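Local coordinates for protein phosphoribosyl-AMP cyclohydrolase (Medicago truncatula, PDB 7BGM) that probably carries out the second and third steps of histidine biosynthesis, hydrolysing phosphoribosyl-ATP to phosphoribosyl-AMP and then opening the adenine ring, at residues 40-45 with 84-89; 49-54 with 72-77. All coordinates share one frame; numbering follows the deposited sequence.

Interaction 1: residues 40-45 with 84-89. With ZN (zinc ion), chain D.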
ATOM      1  N   GLU A  40      -1.758  16.566 -21.703  1.00 29.95           N
ATOM      2  CA  GLU A  40      -2.539  17.555 -20.974  1.00 30.16           C
ATOM      3  C   GLU A  40      -2.997  17.036 -19.615  1.00 27.95           C
ATOM      4  O   GLU A  40      -2.974  17.788 -18.637  1.00 30.22           O
ATOM      5  CB  GLU A  40      -3.729  18.012 -21.797  1.00 32.39           C
ATOM      6  CG  GLU A  40      -4.539  19.060 -21.049  1.00 38.81           C
ATOM      7  CD  GLU A  40      -5.602  19.773 -21.893  1.00 50.85           C
ATOM      8  OE1 GLU A  40      -5.910  19.342 -23.035  1.00 53.53           O
ATOM      9  OE2 GLU A  40      -6.125  20.793 -21.391  1.00 54.96           O
ATOM     10  N   ALA A  41      -3.401  15.766 -19.518  1.00 26.33           N
ATOM     11  CA  ALA A  41      -3.851  15.243 -18.223  1.00 27.91           C
ATOM     12  C   ALA A  41      -2.726  15.257 -17.195  1.00 26.89           C
ATOM     13  O   ALA A  41      -2.963  15.565 -16.012  1.00 26.14           O
ATOM     14  CB  ALA A  41      -4.426  13.826 -18.347  1.00 26.20           C
ATOM     15  N   VAL A  42      -1.497  14.897 -17.605  1.00 25.30           N
ATOM     16  CA  VAL A  42      -0.401  14.894 -16.647  1.00 26.64           C
ATOM     17  C   VAL A  42      -0.050  16.322 -16.259  1.00 27.68           C
ATOM     18  O   VAL A  42       0.157  16.633 -15.072  1.00 27.44           O
ATOM     19  CB  VAL A  42       0.814  14.147 -17.229  1.00 28.37           C
ATOM     20  CG1 VAL A  42       2.010  14.235 -16.255  1.00 30.41           C
ATOM     21  CG2 VAL A  42       0.438  12.685 -17.522  1.00 25.69           C
ATOM     22  N   ALA A  43       0.017  17.218 -17.238  1.00 27.07           N
ATOM     23  CA  ALA A  43       0.326  18.620 -16.930  1.00 26.12           C
ATOM     24  C   ALA A  43      -0.721  19.227 -15.991  1.00 28.01           C
ATOM     25  O   ALA A  43      -0.386  19.981 -15.067  1.00 29.34           O
ATOM     26  CB  ALA A  43       0.419  19.433 -18.216  1.00 27.67           C
ATOM     27  N   THR A  44      -1.993  18.876 -16.189  1.00 27.72           N
ATOM     28  CA  THR A  44      -3.055  19.421 -15.343  1.00 28.37           C
ATOM     29  C   THR A  44      -2.999  18.817 -13.938  1.00 27.54           C
ATOM     30  O   THR A  44      -3.263  19.518 -12.951  1.00 29.24           O
ATOM     31  CB  THR A  44      -4.419  19.172 -15.996  1.00 31.72           C
ATOM     32  OG1 THR A  44      -4.522  19.955 -17.191  1.00 34.02           O
ATOM     33  CG2 THR A  44      -5.569  19.553 -15.060  1.00 30.39           C
ATOM     34  N   THR A  45      -2.630  17.524 -13.823  1.00 27.02           N
ATOM     35  CA  THR A  45      -2.467  16.924 -12.499  1.00 25.18           C
ATOM     36  C   THR A  45      -1.345  17.615 -11.739  1.00 25.29           C
ATOM     37  O   THR A  45      -1.469  17.899 -10.547  1.00 27.65           O
ATOM     38  CB  THR A  45      -2.158  15.425 -12.592  1.00 25.20           C
ATOM     39  OG1 THR A  45      -3.196  14.711 -13.294  1.00 24.51           O
ATOM     40  CG2 THR A  45      -1.945  14.833 -11.165  1.00 26.01           C
ATOM     41  N   ASP A  84       6.407   4.508 -19.256  1.00 20.89           N
ATOM     42  CA  ASP A  84       5.062   4.424 -19.842  1.00 24.81           C
ATOM     43  C   ASP A  84       3.950   4.224 -18.813  1.00 23.44           C
ATOM     44  O   ASP A  84       2.803   3.961 -19.192  1.00 25.83           O
ATOM     45  CB  ASP A  84       4.988   3.304 -20.895  1.00 28.32           C
ATOM     46  CG  ASP A  84       5.333   1.930 -20.322  1.00 27.79           C
ATOM     47  OD1 ASP A  84       5.458   1.790 -19.062  1.00 24.96           O
ATOM     48  OD2 ASP A  84       5.502   1.000 -21.132  1.00 28.42           O
ATOM     49  N   SER A  85       4.263   4.337 -17.522  1.00 22.99           N
ATOM     50  CA  SER A  85       3.341   4.100 -16.424  1.00 23.37           C
ATOM     51  C   SER A  85       3.595   5.158 -15.357  1.00 20.06           C
ATOM     52  O   SER A  85       4.750   5.481 -15.064  1.00 21.27           O
ATOM     53  CB  SER A  85       3.561   2.696 -15.862  1.00 23.22           C
ATOM     54  OG  SER A  85       2.607   2.428 -14.862  1.00 23.78           O
ATOM     55  N   ILE A  86       2.526   5.746 -14.832  1.00 19.59           N
ATOM     56  CA  ILE A  86       2.587   6.875 -13.914  1.00 20.73           C
ATOM     57  C   ILE A  86       1.833   6.513 -12.660  1.00 21.40           C
ATOM     58  O   ILE A  86       0.711   6.008 -12.757  1.00 24.30           O
ATOM     59  CB  ILE A  86       1.957   8.122 -14.555  1.00 22.47           C
ATOM     60  CG1 ILE A  86       2.708   8.416 -15.866  1.00 25.64           C
ATOM     61  CG2 ILE A  86       1.966   9.280 -13.577  1.00 27.81           C
ATOM     62  CD1 ILE A  86       2.102   9.548 -16.700  1.00 28.12           C
ATOM     63  N   ILE A  87       2.417   6.808 -11.479  1.00 19.65           N
ATOM     64  CA  ILE A  87       1.663   6.798 -10.230  1.00 22.88           C
ATOM     65  C   ILE A  87       1.357   8.223  -9.836  1.00 20.56           C
ATOM     66  O   ILE A  87       2.264   9.077  -9.733  1.00 20.34           O
ATOM     67  CB  ILE A  87       2.399   6.085  -9.079  1.00 23.09           C
ATOM     68  CG1 ILE A  87       2.695   4.615  -9.431  1.00 22.07           C
ATOM     69  CG2 ILE A  87       1.506   6.178  -7.796  1.00 22.63           C
ATOM     70  CD1 ILE A  87       3.510   3.872  -8.360  1.00 22.80           C
ATOM     71  N   TYR A  88       0.061   8.486  -9.588  1.00 17.77           N
ATOM     72  CA  TYR A  88      -0.392   9.681  -8.888  1.00 21.20           C
ATOM     73  C   TYR A  88      -0.520   9.312  -7.417  1.00 21.39           C
ATOM     74  O   TYR A  88      -1.466   8.610  -7.026  1.00 21.83           O
ATOM     75  CB  TYR A  88      -1.754  10.139  -9.411  1.00 21.63           C
ATOM     76  CG  TYR A  88      -1.847  10.588 -10.824  1.00 20.42           C
ATOM     77  CD1 TYR A  88      -0.742  11.099 -11.529  1.00 23.32           C
ATOM     78  CD2 TYR A  88      -3.091  10.584 -11.455  1.00 21.09           C
ATOM     79  CE1 TYR A  88      -0.896  11.559 -12.836  1.00 25.02           C
ATOM     80  CE2 TYR A  88      -3.253  11.036 -12.752  1.00 21.51           C
ATOM     81  CZ  TYR A  88      -2.163  11.537 -13.439  1.00 24.24           C
ATOM     82  OH  TYR A  88      -2.377  12.002 -14.728  1.00 23.59           O
ATOM     83  N   LEU A  89       0.420   9.757  -6.596  1.00 20.55           N
ATOM     84  CA  LEU A  89       0.416   9.403  -5.177  1.00 21.15           C
ATOM     85  C   LEU A  89      -0.288  10.514  -4.409  1.00 21.51           C
ATOM     86  O   LEU A  89       0.174  11.654  -4.413  1.00 23.59           O
ATOM     87  CB  LEU A  89       1.841   9.199  -4.695  1.00 22.63           C
ATOM     88  CG  LEU A  89       2.051   8.461  -3.378  1.00 23.75           C
ATOM     89  CD1 LEU A  89       1.570   7.017  -3.431  1.00 20.88           C
ATOM     90  CD2 LEU A  89       3.536   8.520  -2.992  1.00 24.12           C
TER
HETATM   91 ZN    ZN D 302       6.423   0.527 -17.987  1.00 25.25          ZN
HETATM   92  O   HOH W   1       6.737  -1.279 -18.831  1.00 31.77           O
HETATM   93  O   HOH W   2       4.501  -0.292 -17.583  1.00 30.21           O
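The carbonyl oxygen of A41, which lies 3.8 Å from the hydroxyl oxygen OH of Y88, is gripped twice by T45. The backbone N and the side-chain OG1 (2.9 Å from A41 O) come to it from opposite faces of its plane. The same OG1 is bonded to T52 N and stands 3.2 Å from Y88 OH. With CG2 anti to the backbone N, T45 lays this methyl over the ring of Y88 in a CH-pi contact, 3.9 Å from the centroid and 13° off the normal. Y88 OH is hydrogen-bonded to T52 O; a phenylalanine at Y88 would probably leave that carbonyl without its hydroxyl partner. Two residues earlier in the strand, I86 CD1 meets V42 CG2 at 3.6 Å. At the start of the segment, D84 OD1 binds zinc at 1.9 Å, with D80, D82 and two waters completing the site. Helix 39-48 packs on one face of the cyclohydrolase sheet; the axis of its segment 40-45 passes 11.3 Å from that of strand 85-89, their directions 26° apart. Strands 19-25 and 76-80 border that strand, helix 3-9 packs on V42 and A43, and S85 and I87 meet the second subunit.

Interaction 2: residues 49-54 with 72-77; sequences RKATFY and INVHDV
K50 and N73 form a single antiparallel bridge, a non-hydrogen-bonded pair framed by two backbone bonds, where the chain leaving helix 39-48 meets the edge of the cyclohydrolase sheet. R49 takes a positive phi as the chain leaves the helix, and its O accepts V74 N at 2.9 Å in a nearly straight bond (173° at the hydrogen), the donor standing well above the carbonyl plane. The second bond, A51 N to I72 O at 3.0 Å, lies in the carbonyl plane. Water supplies further partners: one molecule donates to R49 O and to N73 OD1, while another accepts from I72 N and donates to A51 O. N73 ND2 is held by D93 OD1. K50 O receives T52 OG1 at 2.9 Å, and that hydroxyl is also bonded to T63 OG1. Beyond V74 the strand turns a corner at a classic beta bulge, H75 and D76 both facing L89; here H75 ND1 donates to N73 O in its ring plane, and D76 OD1 accepts V77 N. F110 of the second subunit packs on R49 and V74, and I72 lies close to M33 and K64, two AMP-binding residues. The bridge has a small apolar side: A51 CB rests 3.9 Å from I72 CB, and V74 has CG1 anti to its backbone N (chi1 177°), which sets CG2 beside that N and 3.6 Å from A51 N.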
ATOM      1  N   ARG A  49      -2.668  19.821  -8.842  1.00 29.06           N
ATOM      2  CA  ARG A  49      -2.497  18.839  -7.767  1.00 27.69           C
ATOM      3  C   ARG A  49      -3.776  18.050  -7.509  1.00 27.90           C
ATOM      4  O   ARG A  49      -4.031  17.625  -6.381  1.00 31.07           O
ATOM      5  CB  ARG A  49      -2.000  19.524  -6.493  1.00 30.25           C
ATOM      6  CG  ARG A  49      -0.797  20.431  -6.729  1.00 41.43           C
ATOM      7  CD  ARG A  49       0.412  19.604  -7.125  1.00 55.57           C
ATOM      8  NE  ARG A  49       1.661  20.313  -6.866  1.00 68.68           N
ATOM      9  CZ  ARG A  49       2.256  20.329  -5.676  1.00 76.98           C
ATOM     10  NH1 ARG A  49       1.717  19.673  -4.652  1.00 79.27           N
ATOM     11  NH2 ARG A  49       3.388  20.996  -5.506  1.00 81.03           N
ATOM     12  N   LYS A  50      -4.587  17.829  -8.551  1.00 28.55           N
ATOM     13  CA  LYS A  50      -5.753  16.954  -8.495  1.00 27.29           C
ATOM     14  C   LYS A  50      -5.621  15.916  -9.599  1.00 27.29           C
ATOM     15  O   LYS A  50      -5.325  16.278 -10.745  1.00 29.30           O
ATOM     16  CB  LYS A  50      -7.027  17.793  -8.639  1.00 28.15           C
ATOM     17  CG  LYS A  50      -7.204  18.668  -7.437  1.00 32.44           C
ATOM     18  CD  LYS A  50      -8.488  19.449  -7.466  1.00 38.21           C
ATOM     19  CE  LYS A  50      -8.611  20.228  -6.181  1.00 46.77           C
ATOM     20  NZ  LYS A  50     -10.018  20.718  -6.009  1.00 52.98           N
ATOM     21  N   ALA A  51      -5.809  14.635  -9.253  1.00 25.07           N
ATOM     22  CA  ALA A  51      -5.627  13.553 -10.229  1.00 23.16           C
ATOM     23  C   ALA A  51      -6.537  13.754 -11.436  1.00 22.67           C
ATOM     24  O   ALA A  51      -7.767  13.784 -11.300  1.00 23.48           O
ATOM     25  CB  ALA A  51      -5.903  12.176  -9.591  1.00 22.57           C
ATOM     26  N   THR A  52      -5.933  13.837 -12.628  1.00 22.65           N
ATOM     27  CA  THR A  52      -6.634  14.136 -13.870  1.00 25.45           C
ATOM     28  C   THR A  52      -6.261  13.095 -14.914  1.00 25.54           C
ATOM     29  O   THR A  52      -5.094  12.683 -15.011  1.00 24.21           O
ATOM     30  CB  THR A  52      -6.282  15.563 -14.336  1.00 26.07           C
ATOM     31  OG1 THR A  52      -6.672  16.488 -13.317  1.00 28.69           O
ATOM     32  CG2 THR A  52      -7.010  15.921 -15.622  1.00 28.62           C
ATOM     33  N   PHE A  53      -7.260  12.690 -15.704  1.00 24.53           N
ATOM     34  CA  PHE A  53      -7.162  11.550 -16.610  1.00 23.72           C
ATOM     35  C   PHE A  53      -7.706  11.953 -17.965  1.00 25.98           C
ATOM     36  O   PHE A  53      -8.336  13.005 -18.123  1.00 29.01           O
ATOM     37  CB  PHE A  53      -7.951  10.332 -16.083  1.00 22.62           C
ATOM     38  CG  PHE A  53      -7.485   9.853 -14.739  1.00 24.52           C
ATOM     39  CD1 PHE A  53      -6.465   8.902 -14.631  1.00 23.20           C
ATOM     40  CD2 PHE A  53      -8.063  10.359 -13.580  1.00 23.36           C
ATOM     41  CE1 PHE A  53      -6.004   8.481 -13.367  1.00 23.43           C
ATOM     42  CE2 PHE A  53      -7.627   9.949 -12.330  1.00 22.76           C
ATOM     43  CZ  PHE A  53      -6.608   8.979 -12.209  1.00 23.28           C
ATOM     44  N   TYR A  54      -7.475  11.092 -18.945  1.00 26.33           N
ATOM     45  CA  TYR A  54      -8.135  11.188 -20.247  1.00 28.02           C
ATOM     46  C   TYR A  54      -9.071  10.001 -20.420  1.00 32.02           C
ATOM     47  O   TYR A  54      -8.634   8.852 -20.322  1.00 33.34           O
ATOM     48  CB  TYR A  54      -7.106  11.199 -21.363  1.00 26.54           C
ATOM     49  CG  TYR A  54      -7.673  11.345 -22.752  1.00 33.89           C
ATOM     50  CD1 TYR A  54      -8.017  12.598 -23.253  1.00 37.97           C
ATOM     51  CD2 TYR A  54      -7.847  10.238 -23.570  1.00 38.61           C
ATOM     52  CE1 TYR A  54      -8.524  12.738 -24.530  1.00 43.01           C
ATOM     53  CE2 TYR A  54      -8.360  10.374 -24.866  1.00 40.46           C
ATOM     54  CZ  TYR A  54      -8.696  11.625 -25.325  1.00 45.72           C
ATOM     55  OH  TYR A  54      -9.196  11.771 -26.601  1.00 51.58           O
ATOM     56  N   ILE A  72      -8.727  13.483  -5.634  1.00 23.44           N
ATOM     57  CA  ILE A  72      -7.485  12.870  -5.143  1.00 24.61           C
ATOM     58  C   ILE A  72      -6.418  13.944  -5.178  1.00 25.83           C
ATOM     59  O   ILE A  72      -5.963  14.359  -6.257  1.00 24.11           O
ATOM     60  CB  ILE A  72      -7.082  11.622  -5.942  1.00 23.30           C
ATOM     61  CG1 ILE A  72      -8.213  10.574  -5.915  1.00 23.80           C
ATOM     62  CG2 ILE A  72      -5.737  11.032  -5.402  1.00 24.17           C
ATOM     63  CD1 ILE A  72      -8.092   9.565  -7.101  1.00 23.96           C
ATOM     64  N   ASN A  73      -5.989  14.375  -3.985  1.00 24.54           N
ATOM     65  CA  ASN A  73      -5.050  15.471  -3.835  1.00 24.77           C
ATOM     66  C   ASN A  73      -3.639  14.920  -3.961  1.00 23.59           C
ATOM     67  O   ASN A  73      -3.198  14.127  -3.117  1.00 26.46           O
ATOM     68  CB  ASN A  73      -5.227  16.141  -2.483  1.00 25.80           C
ATOM     69  CG  ASN A  73      -6.611  16.680  -2.305  1.00 30.26           C
ATOM     70  OD1 ASN A  73      -7.008  17.629  -2.991  1.00 33.27           O
ATOM     71  ND2 ASN A  73      -7.384  16.054  -1.414  1.00 34.79           N
ATOM     72  N   VAL A  74      -2.942  15.327  -5.011  1.00 24.13           N
ATOM     73  CA  VAL A  74      -1.708  14.673  -5.412  1.00 24.97           C
ATOM     74  C   VAL A  74      -0.512  15.218  -4.624  1.00 25.40           C
ATOM     75  O   VAL A  74      -0.231  16.422  -4.641  1.00 27.88           O
ATOM     76  CB  VAL A  74      -1.490  14.801  -6.922  1.00 28.11           C
ATOM     77  CG1 VAL A  74      -0.169  14.171  -7.278  1.00 28.63           C
ATOM     78  CG2 VAL A  74      -2.626  14.048  -7.642  1.00 30.97           C
ATOM     79  N   HIS A  75       0.213  14.302  -3.968  1.00 24.36           N
ATOM     80  CA  HIS A  75       1.425  14.609  -3.206  1.00 25.47           C
ATOM     81  C   HIS A  75       2.711  14.403  -4.007  1.00 25.69           C
ATOM     82  O   HIS A  75       3.717  15.086  -3.762  1.00 25.63           O
ATOM     83  CB  HIS A  75       1.508  13.706  -1.976  1.00 25.90           C
ATOM     84  CG  HIS A  75       0.621  14.124  -0.854  1.00 28.12           C
ATOM     85  ND1 HIS A  75      -0.731  14.362  -1.007  1.00 31.77           N
ATOM     86  CD2 HIS A  75       0.893  14.319   0.453  1.00 31.30           C
ATOM     87  CE1 HIS A  75      -1.245  14.714   0.161  1.00 28.55           C
ATOM     88  NE2 HIS A  75      -0.284  14.690   1.062  1.00 35.54           N
ATOM     89  N   ASP A  76       2.716  13.462  -4.945  1.00 25.18           N
ATOM     90  CA  ASP A  76       3.888  13.223  -5.773  1.00 25.49           C
ATOM     91  C   ASP A  76       3.423  12.454  -6.991  1.00 23.14           C
ATOM     92  O   ASP A  76       2.339  11.855  -6.982  1.00 24.33           O
ATOM     93  CB  ASP A  76       4.995  12.460  -5.057  1.00 29.82           C
ATOM     94  CG  ASP A  76       6.435  12.919  -5.523  1.00 37.87           C
ATOM     95  OD1 ASP A  76       6.648  13.351  -6.712  1.00 36.02           O
ATOM     96  OD2 ASP A  76       7.352  12.835  -4.685  1.00 43.71           O
ATOM     97  N   VAL A  77       4.274  12.457  -8.024  1.00 22.84           N
ATOM     98  CA  VAL A  77       4.041  11.752  -9.288  1.00 24.38           C
ATOM     99  C   VAL A  77       5.311  10.984  -9.620  1.00 23.77           C
ATOM    100  O   VAL A  77       6.419  11.556  -9.564  1.00 22.50           O
ATOM    101  CB  VAL A  77       3.684  12.716 -10.435  1.00 20.28           C
ATOM    102  CG1 VAL A  77       3.485  11.925 -11.732  1.00 23.62           C
ATOM    103  CG2 VAL A  77       2.404  13.495 -10.105  1.00 24.11           C
TER
HETATM  104  O   HOH W   3      -5.029  19.172  -4.206  1.00 45.18           O
HETATM  105  O   HOH W   4      -8.722  14.287  -8.427  1.00 25.31           O

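Overall arrangement
From the N terminus the chain passes helix 3-9 and strands 19-25 and 31-37 before helix 39-48, which supplies the first half of interaction 1; at R49, just past it, the first half of interaction 2 begins. Interaction 2 closes the shorter loop: 17 residues, including strand 60-63, pass before the chain returns at 72-77. Strand 76-80 then leads through the zinc-binding turn into strand 85-92, which closes the longer loop of interaction 1. The shorter loop therefore lies wholly within the longer, without crossing it. The two contacts meet at L89 O and H75 N, probably hydrogen-bonded at 2.7 Å, and at the packing of I86 on V77. Together they tie helix 39-48 and its exit to neighbouring strands of one sheet.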